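Local coordinates for protein exodeoxyribonuclease III (Neisseria meningitidis, PDB 2JC4) that probably degrades double-stranded DNA from its 3' ends in DNA repair, as a metal-dependent exonuclease of the AP/ExoA family, at residues D186-W200 / F208-L220. Sequence-based numbering, arbitrary orientation.
Sequences DSLRQVHPEGAFYTW and FQRKLGLRIDHIL
T199 N and W200 N both donate to L214 O, a classic beta bulge closed by L214 N to W200 O at 3.0 Å, and farther along D186 pairs antiparallel with L220 at the margin of one sheet of the DNase I-like fold. There I219 O takes two bonds, from S187 N and from S187 OG, the latter tilted 28° from the carbonyl plane. Between these ends R215 runs back toward the helix 187-191. Bent at chi3 (70°), it meets D186 end-on, NH1 to OD1 at 3.0 Å and NH2 to OD2 at 2.8 Å; both oxygens use syn lone pairs and the two planes lie only 8° apart. R189 crosses one guanidinium face and H218 CE1 covers the other, while D155 bridges both arginines, probably offsetting their like charge. G213 O lies over the centre of one face of the Y198 ring, 3.2 Å above its plane. W200 CZ3 lies 3.6 Å from L214 CD1, the two side chains running side by side in the same direction. Near the predicted active site, T199 OG1 accepts from I216 N and donates to the anti lone pair of D217 OD2, 2.7 Å away; the same carboxylate oxygen is hydrogen-bonded to H247 ND1.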
loop_
_atom_site.group_PDB
_atom_site.type_symbol
_atom_site.label_atom_id
_atom_site.label_comp_id
_atom_site.label_asym_id
_atom_site.label_seq_id
_atom_site.Cartn_x
_atom_site.Cartn_y
_atom_site.Cartn_z
ATOM N N ASP A 186 -5.556 10.253 6.470
ATOM C CA ASP A 186 -5.216 8.859 6.839
ATOM C C ASP A 186 -6.551 8.138 7.153
ATOM O O ASP A 186 -7.061 8.249 8.271
ATOM C CB ASP A 186 -4.277 8.905 8.093
ATOM C CG ASP A 186 -3.856 7.521 8.625
ATOM O OD1 ASP A 186 -4.416 6.489 8.203
ATOM O OD2 ASP A 186 -2.955 7.494 9.512
ATOM N N SER A 187 -7.102 7.399 6.198
ATOM C CA SER A 187 -8.475 6.886 6.348
ATOM C C SER A 187 -8.707 6.054 7.607
ATOM O O SER A 187 -9.721 6.227 8.296
ATOM C CB SER A 187 -8.963 6.135 5.118
ATOM O OG SER A 187 -8.323 4.890 4.940
ATOM N N LEU A 188 -7.781 5.145 7.916
ATOM C CA LEU A 188 -7.982 4.270 9.078
ATOM C C LEU A 188 -8.176 5.108 10.363
ATOM O O LEU A 188 -9.035 4.779 11.205
ATOM C CB LEU A 188 -6.800 3.306 9.223
ATOM C CG LEU A 188 -6.972 2.211 10.291
ATOM C CD1 LEU A 188 -6.356 0.864 9.823
ATOM C CD2 LEU A 188 -6.409 2.674 11.615
ATOM N N ARG A 189 -7.412 6.193 10.510
ATOM C CA ARG A 189 -7.505 7.019 11.729
ATOM C C ARG A 189 -8.719 7.955 11.741
ATOM O O ARG A 189 -9.163 8.405 12.807
ATOM C CB ARG A 189 -6.204 7.793 11.991
ATOM C CG ARG A 189 -5.035 6.937 12.493
ATOM C CD ARG A 189 -5.368 6.305 13.823
ATOM N NE ARG A 189 -4.281 5.468 14.334
ATOM C CZ ARG A 189 -4.445 4.436 15.158
ATOM N NH1 ARG A 189 -5.678 4.071 15.519
ATOM N NH2 ARG A 189 -3.383 3.720 15.580
ATOM N N GLN A 190 -9.285 8.239 10.571
ATOM C CA GLN A 190 -10.587 8.921 10.561
ATOM C C GLN A 190 -11.667 8.025 11.218
ATOM O O GLN A 190 -12.411 8.484 12.070
ATOM C CB GLN A 190 -11.008 9.323 9.150
ATOM C CG GLN A 190 -12.476 9.814 9.101
ATOM C CD GLN A 190 -12.831 10.457 7.782
ATOM O OE1 GLN A 190 -12.042 11.224 7.221
ATOM N NE2 GLN A 190 -14.031 10.150 7.273
ATOM N N VAL A 191 -11.717 6.754 10.834
ATOM C CA VAL A 191 -12.696 5.768 11.339
ATOM C C VAL A 191 -12.380 5.290 12.771
ATOM O O VAL A 191 -13.292 5.072 13.593
ATOM C CB VAL A 191 -12.820 4.523 10.365
ATOM C CG1 VAL A 191 -13.752 3.448 10.922
ATOM C CG2 VAL A 191 -13.321 4.947 8.996
ATOM N N HIS A 192 -11.089 5.091 13.050
ATOM C CA HIS A 192 -10.623 4.457 14.272
ATOM C C HIS A 192 -9.503 5.320 14.852
ATOM O O HIS A 192 -8.324 4.958 14.753
ATOM C CB HIS A 192 -10.036 3.072 13.972
ATOM C CG HIS A 192 -10.982 2.137 13.290
ATOM N ND1 HIS A 192 -12.113 1.645 13.905
ATOM C CD2 HIS A 192 -10.923 1.539 12.076
ATOM C CE1 HIS A 192 -12.726 0.806 13.089
ATOM N NE2 HIS A 192 -12.020 0.717 11.975
ATOM N N PRO A 193 -9.870 6.440 15.478
ATOM C CA PRO A 193 -8.881 7.357 16.006
ATOM C C PRO A 193 -7.976 6.763 17.099
ATOM O O PRO A 193 -6.871 7.239 17.245
ATOM C CB PRO A 193 -9.726 8.483 16.610
ATOM C CG PRO A 193 -11.075 8.342 16.001
ATOM C CD PRO A 193 -11.251 6.907 15.706
ATOM N N GLU A 194 -8.451 5.770 17.850
ATOM C CA GLU A 194 -7.705 5.186 18.976
ATOM C C GLU A 194 -7.466 3.682 18.756
ATOM O O GLU A 194 -8.295 3.011 18.121
ATOM C CB GLU A 194 -8.525 5.421 20.256
ATOM C CG GLU A 194 -7.793 5.249 21.574
ATOM C CD GLU A 194 -8.621 5.729 22.807
ATOM O OE1 GLU A 194 -9.827 6.048 22.672
ATOM O OE2 GLU A 194 -8.049 5.777 23.915
ATOM N N GLY A 195 -6.355 3.151 19.274
ATOM C CA GLY A 195 -6.169 1.695 19.304
ATOM C C GLY A 195 -5.134 1.259 18.288
ATOM O O GLY A 195 -4.827 2.012 17.353
ATOM N N ALA A 196 -4.553 0.081 18.537
ATOM C CA ALA A 196 -3.608 -0.598 17.629
ATOM C C ALA A 196 -4.355 -1.219 16.444
ATOM O O ALA A 196 -5.320 -1.970 16.631
ATOM C CB ALA A 196 -2.856 -1.702 18.374
ATOM N N PHE A 197 -3.883 -0.902 15.236
ATOM C CA PHE A 197 -4.315 -1.536 14.003
ATOM C C PHE A 197 -3.108 -1.915 13.170
ATOM O O PHE A 197 -2.916 -1.407 12.055
ATOM C CB PHE A 197 -5.267 -0.628 13.219
ATOM C CG PHE A 197 -6.595 -0.445 13.910
ATOM C CD1 PHE A 197 -6.739 0.538 14.900
ATOM C CD2 PHE A 197 -7.686 -1.262 13.593
ATOM C CE1 PHE A 197 -7.970 0.727 15.561
ATOM C CE2 PHE A 197 -8.914 -1.102 14.250
ATOM C CZ PHE A 197 -9.060 -0.117 15.230
ATOM N N TYR A 198 -2.280 -2.821 13.701
ATOM C CA TYR A 198 -1.062 -3.208 12.954
ATOM C C TYR A 198 -1.359 -3.962 11.647
ATOM O O TYR A 198 -2.313 -4.754 11.563
ATOM C CB TYR A 198 -0.167 -4.083 13.814
ATOM C CG TYR A 198 0.139 -3.501 15.179
ATOM C CD1 TYR A 198 0.462 -2.153 15.339
ATOM C CD2 TYR A 198 0.140 -4.315 16.295
ATOM C CE1 TYR A 198 0.795 -1.631 16.600
ATOM C CE2 TYR A 198 0.444 -3.790 17.563
ATOM C CZ TYR A 198 0.759 -2.454 17.693
ATOM O OH TYR A 198 1.062 -1.960 18.943
ATOM N N THR A 199 -0.529 -3.723 10.623
ATOM C CA THR A 199 -0.743 -4.344 9.309
ATOM C C THR A 199 0.420 -5.235 8.895
ATOM O O THR A 199 0.298 -5.971 7.920
ATOM C CB THR A 199 -0.906 -3.257 8.226
ATOM O OG1 THR A 199 0.301 -2.520 8.136
ATOM C CG2 THR A 199 -2.067 -2.261 8.592
ATOM N N TRP A 200 1.567 -5.113 9.591
ATOM C CA TRP A 200 2.732 -5.941 9.342
ATOM C C TRP A 200 3.170 -6.569 10.652
ATOM O O TRP A 200 3.161 -5.891 11.681
ATOM C CB TRP A 200 3.901 -5.107 8.793
ATOM C CG TRP A 200 5.161 -5.904 8.716
ATOM C CD1 TRP A 200 5.482 -6.862 7.793
ATOM C CD2 TRP A 200 6.268 -5.822 9.616
ATOM N NE1 TRP A 200 6.716 -7.379 8.072
ATOM C CE2 TRP A 200 7.223 -6.765 9.186
ATOM C CE3 TRP A 200 6.540 -5.042 10.759
ATOM C CZ2 TRP A 200 8.457 -6.948 9.840
ATOM C CZ3 TRP A 200 7.766 -5.210 11.414
ATOM C CH2 TRP A 200 8.716 -6.169 10.946
ATOM N N PHE A 208 3.048 -12.206 14.792
ATOM C CA PHE A 208 1.592 -12.158 14.535
ATOM C C PHE A 208 0.848 -12.867 15.666
ATOM O O PHE A 208 -0.123 -12.338 16.218
ATOM C CB PHE A 208 1.184 -12.825 13.209
ATOM C CG PHE A 208 -0.328 -12.877 13.006
ATOM C CD1 PHE A 208 -1.054 -11.700 12.790
ATOM C CD2 PHE A 208 -1.010 -14.088 13.040
ATOM C CE1 PHE A 208 -2.456 -11.726 12.612
ATOM C CE2 PHE A 208 -2.406 -14.138 12.890
ATOM C CZ PHE A 208 -3.132 -12.937 12.675
ATOM N N GLN A 209 1.325 -14.059 16.034
ATOM C CA GLN A 209 0.660 -14.812 17.126
ATOM C C GLN A 209 0.712 -14.074 18.491
ATOM O O GLN A 209 -0.128 -14.295 19.374
ATOM C CB GLN A 209 1.280 -16.206 17.219
ATOM C CG GLN A 209 0.888 -17.179 16.070
ATOM C CD GLN A 209 1.713 -17.013 14.799
ATOM O OE1 GLN A 209 2.686 -16.269 14.759
ATOM N NE2 GLN A 209 1.310 -17.700 13.746
ATOM N N ARG A 210 1.720 -13.220 18.646
ATOM C CA ARG A 210 1.922 -12.382 19.852
ATOM C C ARG A 210 1.228 -10.999 19.781
ATOM O O ARG A 210 1.198 -10.245 20.777
ATOM C CB ARG A 210 3.432 -12.237 20.075
ATOM C CG ARG A 210 4.039 -13.597 20.416
ATOM C CD ARG A 210 5.514 -13.633 20.134
ATOM N NE ARG A 210 6.240 -12.764 21.062
ATOM C CZ ARG A 210 7.516 -12.378 20.909
ATOM N NH1 ARG A 210 8.229 -12.757 19.847
ATOM N NH2 ARG A 210 8.080 -11.632 21.847
ATOM N N LYS A 211 0.638 -10.696 18.619
ATOM C CA LYS A 211 -0.108 -9.427 18.393
ATOM C C LYS A 211 0.823 -8.199 18.252
ATOM O O LYS A 211 0.396 -7.050 18.448
ATOM C CB LYS A 211 -1.154 -9.172 19.503
ATOM C CG LYS A 211 -2.096 -10.345 19.843
ATOM C CD LYS A 211 -3.277 -9.915 20.769
ATOM C CE LYS A 211 -4.362 -9.146 20.015
ATOM N NZ LYS A 211 -5.148 -9.994 19.082
ATOM N N LEU A 212 2.089 -8.446 17.886
ATOM C CA LEU A 212 3.144 -7.425 17.921
ATOM C C LEU A 212 3.541 -7.017 16.491
ATOM O O LEU A 212 4.156 -7.773 15.763
ATOM C CB LEU A 212 4.355 -7.948 18.715
ATOM C CG LEU A 212 4.054 -8.239 20.221
ATOM C CD1 LEU A 212 5.302 -8.632 20.949
ATOM C CD2 LEU A 212 3.340 -7.083 20.966
ATOM N N GLY A 213 3.168 -5.815 16.092
ATOM C CA GLY A 213 3.371 -5.392 14.703
ATOM C C GLY A 213 3.506 -3.870 14.538
ATOM O O GLY A 213 3.600 -3.116 15.525
ATOM N N LEU A 214 3.575 -3.437 13.277
ATOM C CA LEU A 214 3.564 -2.025 12.878
ATOM C C LEU A 214 2.348 -1.756 11.955
ATOM O O LEU A 214 1.941 -2.618 11.169
ATOM C CB LEU A 214 4.851 -1.646 12.153
ATOM C CG LEU A 214 6.187 -2.050 12.821
ATOM C CD1 LEU A 214 7.283 -1.650 11.870
ATOM C CD2 LEU A 214 6.373 -1.363 14.146
ATOM N N ARG A 215 1.767 -0.569 12.082
ATOM C CA ARG A 215 0.813 -0.089 11.068
ATOM C C ARG A 215 1.559 0.712 10.021
ATOM O O ARG A 215 1.801 1.912 10.206
ATOM C CB ARG A 215 -0.327 0.753 11.676
ATOM C CG ARG A 215 -1.433 1.103 10.675
ATOM C CD ARG A 215 -2.558 1.963 11.312
ATOM N NE ARG A 215 -2.083 3.316 11.624
ATOM C CZ ARG A 215 -2.442 4.410 10.936
ATOM N NH1 ARG A 215 -3.292 4.316 9.925
ATOM N NH2 ARG A 215 -1.975 5.596 11.280
ATOM N N ILE A 216 1.901 0.054 8.914
ATOM C CA ILE A 216 2.660 0.694 7.825
ATOM C C ILE A 216 1.977 0.656 6.476
ATOM O O ILE A 216 2.478 1.264 5.506
ATOM C CB ILE A 216 4.096 0.099 7.704
ATOM C CG1 ILE A 216 4.041 -1.438 7.497
ATOM C CG2 ILE A 216 4.944 0.493 8.990
ATOM C CD1 ILE A 216 5.444 -2.091 7.310
ATOM N N ASP A 217 0.874 -0.085 6.384
ATOM C CA ASP A 217 0.070 -0.102 5.175
ATOM C C ASP A 217 -1.149 0.792 5.349
ATOM O O ASP A 217 -1.976 0.582 6.291
ATOM C CB ASP A 217 -0.356 -1.546 4.877
ATOM C CG ASP A 217 0.840 -2.465 4.700
ATOM O OD1 ASP A 217 1.322 -2.528 3.565
ATOM O OD2 ASP A 217 1.242 -3.165 5.670
ATOM N N HIS A 218 -1.285 1.776 4.453
ATOM C CA HIS A 218 -2.268 2.872 4.697
ATOM C C HIS A 218 -3.117 3.126 3.485
ATOM O O HIS A 218 -2.741 2.740 2.382
ATOM C CB HIS A 218 -1.554 4.185 5.083
ATOM C CG HIS A 218 -0.592 4.042 6.228
ATOM N ND1 HIS A 218 -0.983 3.589 7.460
ATOM C CD2 HIS A 218 0.753 4.222 6.298
ATOM C CE1 HIS A 218 0.075 3.529 8.262
ATOM N NE2 HIS A 218 1.143 3.915 7.579
ATOM N N ILE A 219 -4.239 3.830 3.675
ATOM C CA ILE A 219 -5.086 4.238 2.543
ATOM C C ILE A 219 -5.362 5.731 2.745
ATOM O O ILE A 219 -6.016 6.106 3.704
ATOM C CB ILE A 219 -6.407 3.434 2.482
ATOM C CG1 ILE A 219 -6.107 1.928 2.280
ATOM C CG2 ILE A 219 -7.276 3.918 1.287
ATOM C CD1 ILE A 219 -7.310 1.042 2.382
ATOM N N LEU A 220 -4.760 6.566 1.908
ATOM C CA LEU A 220 -4.850 8.022 2.087
ATOM C C LEU A 220 -5.836 8.527 1.040
ATOM O O LEU A 220 -5.741 8.150 -0.143
ATOM C CB LEU A 220 -3.476 8.716 1.965
ATOM C CG LEU A 220 -2.246 8.216 2.765
ATOM C CD1 LEU A 220 -1.142 9.282 2.773
ATOM C CD2 LEU A 220 -2.571 7.766 4.147
HETATM O O HOH W 1 -4.998 4.228 6.436
HETATM O O HOH W 2 -1.787 6.758 14.388
#